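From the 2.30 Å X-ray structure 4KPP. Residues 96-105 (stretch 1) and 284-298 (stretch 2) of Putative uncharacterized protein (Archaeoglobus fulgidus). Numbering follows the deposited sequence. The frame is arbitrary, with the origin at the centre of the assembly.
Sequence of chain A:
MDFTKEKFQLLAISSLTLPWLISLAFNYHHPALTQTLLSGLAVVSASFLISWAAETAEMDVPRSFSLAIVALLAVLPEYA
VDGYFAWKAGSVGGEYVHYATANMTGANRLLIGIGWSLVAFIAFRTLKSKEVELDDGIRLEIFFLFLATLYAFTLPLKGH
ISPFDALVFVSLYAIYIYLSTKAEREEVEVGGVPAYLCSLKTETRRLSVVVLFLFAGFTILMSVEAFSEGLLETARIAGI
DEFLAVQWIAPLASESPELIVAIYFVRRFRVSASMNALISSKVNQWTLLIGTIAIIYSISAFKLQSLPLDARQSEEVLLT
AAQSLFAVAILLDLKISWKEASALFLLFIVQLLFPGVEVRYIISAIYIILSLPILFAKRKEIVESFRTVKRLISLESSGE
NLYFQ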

# COMPACT_ATOMS: atom_id res chain seq x y z
N TYR A 96 -12.95 13.19 10.91
CA TYR A 96 -12.22 11.92 10.82
C TYR A 96 -12.96 10.89 9.97
O TYR A 96 -12.35 9.95 9.45
CB TYR A 96 -11.91 11.37 12.21
CG TYR A 96 -10.92 12.21 13.00
CD1 TYR A 96 -9.57 12.21 12.66
CD2 TYR A 96 -11.32 12.98 14.07
CE1 TYR A 96 -8.65 12.97 13.37
CE2 TYR A 96 -10.41 13.75 14.79
CZ TYR A 96 -9.08 13.73 14.44
OH TYR A 96 -8.16 14.48 15.14
N VAL A 97 -14.27 11.06 9.82
CA VAL A 97 -15.08 10.21 8.95
C VAL A 97 -14.62 10.32 7.50
O VAL A 97 -14.46 9.31 6.81
CB VAL A 97 -16.57 10.57 9.03
CG1 VAL A 97 -17.38 9.72 8.07
CG2 VAL A 97 -17.09 10.41 10.46
N HIS A 98 -14.41 11.55 7.04
CA HIS A 98 -13.95 11.78 5.68
C HIS A 98 -12.48 11.41 5.53
O HIS A 98 -12.08 10.88 4.50
CB HIS A 98 -14.16 13.24 5.27
CG HIS A 98 -15.49 13.80 5.66
ND1 HIS A 98 -16.68 13.32 5.15
CD2 HIS A 98 -15.82 14.80 6.51
CE1 HIS A 98 -17.68 14.00 5.68
NE2 HIS A 98 -17.19 14.90 6.51
N TYR A 99 -11.69 11.70 6.56
CA TYR A 99 -10.24 11.46 6.50
C TYR A 99 -9.90 9.99 6.27
O TYR A 99 -8.94 9.68 5.57
CB TYR A 99 -9.55 11.97 7.77
CG TYR A 99 -9.58 13.47 7.96
CD1 TYR A 99 -9.92 14.32 6.91
CD2 TYR A 99 -9.26 14.05 9.18
CE1 TYR A 99 -9.95 15.70 7.08
CE2 TYR A 99 -9.28 15.42 9.36
CZ TYR A 99 -9.62 16.24 8.31
OH TYR A 99 -9.64 17.61 8.50
N ALA A 100 -10.69 9.10 6.86
CA ALA A 100 -10.44 7.66 6.74
C ALA A 100 -10.50 7.21 5.29
O ALA A 100 -9.66 6.44 4.83
CB ALA A 100 -11.43 6.87 7.59
N THR A 101 -11.50 7.71 4.57
CA THR A 101 -11.67 7.32 3.17
C THR A 101 -10.72 8.09 2.25
O THR A 101 -10.19 7.54 1.30
CB THR A 101 -13.12 7.51 2.71
OG1 THR A 101 -14.00 6.83 3.62
CG2 THR A 101 -13.30 6.93 1.31
N ALA A 102 -10.51 9.37 2.56
CA ALA A 102 -9.59 10.20 1.80
C ALA A 102 -8.16 9.66 1.85
O ALA A 102 -7.45 9.66 0.85
CB ALA A 102 -9.64 11.65 2.28
N ASN A 103 -7.75 9.21 3.03
CA ASN A 103 -6.40 8.65 3.20
C ASN A 103 -6.24 7.33 2.45
O ASN A 103 -5.19 7.06 1.87
CB ASN A 103 -6.09 8.46 4.69
CG ASN A 103 -4.68 7.96 4.93
OD1 ASN A 103 -4.46 6.75 5.06
ND2 ASN A 103 -3.72 8.87 4.98
N MET A 104 -7.29 6.52 2.47
CA MET A 104 -7.29 5.23 1.80
C MET A 104 -7.22 5.40 0.28
O MET A 104 -6.46 4.70 -0.40
CB MET A 104 -8.55 4.46 2.17
CG MET A 104 -8.56 3.01 1.75
SD MET A 104 -9.99 2.63 0.73
CE MET A 104 -9.46 3.25 -0.84
N THR A 105 -8.03 6.31 -0.25
CA THR A 105 -8.06 6.56 -1.69
C THR A 105 -6.76 7.22 -2.13
O THR A 105 -6.25 6.94 -3.22
CB THR A 105 -9.26 7.44 -2.09
OG1 THR A 105 -9.27 8.63 -1.29
CG2 THR A 105 -10.57 6.68 -1.88
N ASN A 284 -3.77 -5.63 -1.51
CA ASN A 284 -4.17 -5.53 -0.11
C ASN A 284 -4.75 -4.16 0.26
O ASN A 284 -5.70 -4.07 1.03
CB ASN A 284 -3.06 -5.96 0.87
CG ASN A 284 -1.97 -4.92 1.04
OD1 ASN A 284 -2.18 -3.88 1.68
ND2 ASN A 284 -0.79 -5.20 0.50
N GLN A 285 -4.19 -3.10 -0.32
CA GLN A 285 -4.67 -1.76 -0.03
C GLN A 285 -6.03 -1.50 -0.67
O GLN A 285 -6.76 -0.60 -0.26
CB GLN A 285 -3.64 -0.70 -0.46
CG GLN A 285 -2.38 -0.73 0.40
CD GLN A 285 -1.37 0.33 0.01
OE1 GLN A 285 -1.55 1.51 0.30
NE2 GLN A 285 -0.29 -0.09 -0.63
N TRP A 286 -6.38 -2.31 -1.66
CA TRP A 286 -7.64 -2.16 -2.37
C TRP A 286 -8.62 -3.25 -1.94
O TRP A 286 -9.69 -3.40 -2.53
CB TRP A 286 -7.39 -2.19 -3.88
CG TRP A 286 -8.53 -1.72 -4.74
CD1 TRP A 286 -9.02 -2.34 -5.86
CD2 TRP A 286 -9.31 -0.52 -4.58
NE1 TRP A 286 -10.05 -1.61 -6.39
CE2 TRP A 286 -10.26 -0.50 -5.63
CE3 TRP A 286 -9.31 0.52 -3.65
CZ2 TRP A 286 -11.18 0.53 -5.77
CZ3 TRP A 286 -10.24 1.54 -3.79
CH2 TRP A 286 -11.16 1.54 -4.85
N THR A 287 -8.25 -3.99 -0.90
CA THR A 287 -9.11 -5.03 -0.32
C THR A 287 -9.10 -4.98 1.21
O THR A 287 -10.03 -4.46 1.82
CB THR A 287 -8.71 -6.45 -0.79
OG1 THR A 287 -7.32 -6.68 -0.53
CG2 THR A 287 -8.99 -6.64 -2.28
N LEU A 288 -8.03 -5.50 1.80
CA LEU A 288 -7.89 -5.56 3.26
C LEU A 288 -8.00 -4.19 3.92
O LEU A 288 -8.60 -4.05 4.99
CB LEU A 288 -6.57 -6.23 3.65
CG LEU A 288 -6.34 -6.42 5.15
CD1 LEU A 288 -7.30 -7.44 5.75
CD2 LEU A 288 -4.89 -6.80 5.44
N LEU A 289 -7.41 -3.18 3.29
CA LEU A 289 -7.40 -1.82 3.84
C LEU A 289 -8.81 -1.27 3.97
O LEU A 289 -9.17 -0.68 4.99
CB LEU A 289 -6.56 -0.90 2.95
CG LEU A 289 -5.67 0.14 3.65
CD1 LEU A 289 -5.48 1.37 2.76
CD2 LEU A 289 -6.20 0.55 5.02
N ILE A 290 -9.62 -1.45 2.92
CA ILE A 290 -10.99 -0.95 2.93
C ILE A 290 -11.79 -1.63 4.03
O ILE A 290 -12.51 -0.98 4.78
CB ILE A 290 -11.69 -1.17 1.58
CG1 ILE A 290 -10.77 -0.75 0.43
CG2 ILE A 290 -13.01 -0.42 1.54
CD1 ILE A 290 -11.39 -0.92 -0.94
N GLY A 291 -11.65 -2.95 4.13
CA GLY A 291 -12.31 -3.70 5.18
C GLY A 291 -11.86 -3.26 6.56
O GLY A 291 -12.67 -3.14 7.48
N THR A 292 -10.57 -2.99 6.70
CA THR A 292 -9.99 -2.60 7.98
C THR A 292 -10.57 -1.29 8.51
O THR A 292 -10.96 -1.21 9.68
CB THR A 292 -8.46 -2.49 7.91
OG1 THR A 292 -7.90 -3.77 7.57
CG2 THR A 292 -7.89 -2.04 9.25
N ILE A 293 -10.64 -0.26 7.67
CA ILE A 293 -11.16 1.02 8.12
C ILE A 293 -12.66 0.96 8.44
O ILE A 293 -13.13 1.62 9.37
CB ILE A 293 -10.86 2.18 7.14
CG1 ILE A 293 -11.55 1.97 5.80
CG2 ILE A 293 -9.35 2.36 6.97
CD1 ILE A 293 -11.45 3.16 4.87
N ALA A 294 -13.41 0.15 7.69
CA ALA A 294 -14.84 -0.01 7.95
C ALA A 294 -15.07 -0.81 9.23
O ALA A 294 -15.96 -0.49 10.01
CB ALA A 294 -15.53 -0.67 6.76
N ILE A 295 -14.26 -1.84 9.43
CA ILE A 295 -14.33 -2.65 10.64
C ILE A 295 -13.97 -1.82 11.87
O ILE A 295 -14.70 -1.82 12.86
CB ILE A 295 -13.41 -3.90 10.56
CG1 ILE A 295 -14.05 -4.97 9.67
CG2 ILE A 295 -13.16 -4.47 11.94
CD1 ILE A 295 -13.16 -6.18 9.44
N ILE A 296 -12.84 -1.12 11.80
CA ILE A 296 -12.38 -0.26 12.88
C ILE A 296 -13.42 0.81 13.24
O ILE A 296 -13.62 1.13 14.41
CB ILE A 296 -11.02 0.40 12.54
CG1 ILE A 296 -9.90 -0.63 12.61
CG2 ILE A 296 -10.72 1.55 13.48
CD1 ILE A 296 -8.52 -0.05 12.35
N TYR A 297 -14.10 1.33 12.22
CA TYR A 297 -15.16 2.31 12.42
C TYR A 297 -16.28 1.78 13.33
O TYR A 297 -16.86 2.53 14.11
CB TYR A 297 -15.74 2.76 11.07
CG TYR A 297 -16.80 3.84 11.17
CD1 TYR A 297 -16.45 5.15 11.49
CD2 TYR A 297 -18.13 3.56 10.94
CE1 TYR A 297 -17.41 6.14 11.58
CE2 TYR A 297 -19.10 4.54 11.02
CZ TYR A 297 -18.73 5.83 11.34
OH TYR A 297 -19.69 6.82 11.43
N SER A 298 -16.56 0.48 13.23
CA SER A 298 -17.56 -0.14 14.09
C SER A 298 -16.99 -0.46 15.47
O SER A 298 -17.68 -0.32 16.48
CB SER A 298 -18.12 -1.40 13.44
OG SER A 298 -19.02 -1.09 12.39

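Residues 96-105 form a single helix that continues later in the chain. The second stretch is less uniform. Its first two residues, Asn-284 and Gln-285, end a helix that begins earlier. Trp-286 is the first residue to leave helical phi/psi, and Thr-287 follows at the N-cap position of a new helix, 288-298. The Thr-287 side chain makes no capping bond. The turn is held in part by the carbonyl of Asn-284: Asn-284 O accepts from Thr-287 N at 3.2 Å and from Leu-289 N at 3.0 Å.

The helices 96-105 and 288-298 run nearly antiparallel, at 168°, and their axes approach to 10.6 Å. The register is read from the nearest CA pairs: Val-97 lies across from Tyr-297, Ala-100 from Ile-293, and Met-104 from Ile-290. The closest of these CA pairs is Ala-100 CA to Ile-293 CA, at 6.8 Å. Here the small alanine side chain points toward the other helix.

No hydrogen bond joins the two stretches. The contact is one of apolar packing and buries 349 Å² in total.

Met-104 contributes most to it. It has the largest covered area of any residue here, 113 Å², and touches five residues of the other stretch. Its CA-to-CB bond points toward that stretch, and chi1 is t. Met-104 CG lies 3.6 Å from Leu-289 CD1, and Met-104 SD lies 3.5 Å from Ile-290 CG1. The terminal methyl reaches the turn: Met-104 CE is 3.5 Å from Trp-286 CZ3. It meets the indole at its edge, near the ring plane. The CA-to-CB bond of Trp-286 points sideways, but the end of its side chain comes nearer. The methionine thus spans the turn and the start of the second helix.

Ile-293 links this cluster to the middle of the contact. Ile-293 CD1 lies 3.7 Å from Ala-100 O and 4.2 Å from Met-104 CB. At the first of these distances the isoleucine methyl packs against the helix backbone. The same Ala-100 O accepts a weak backbone bond from Met-104 N at 3.3 Å.

The packing is looser toward the start of the first helix. Val-97 CG2 is 4.4 Å from Tyr-297 CE1, an oblique approach to the ring. The CA-to-CB bond of Val-97 points sideways, while that of Tyr-297 points toward the first helix.

Several polar side chains find partners within their own helix or elsewhere in the structure. Thr-292 OG1 donates to Leu-288 O at 2.7 Å, one turn back along the helix. Asn-103 ND2 and Trp-286 NE1 are hydrogen-bonded elsewhere.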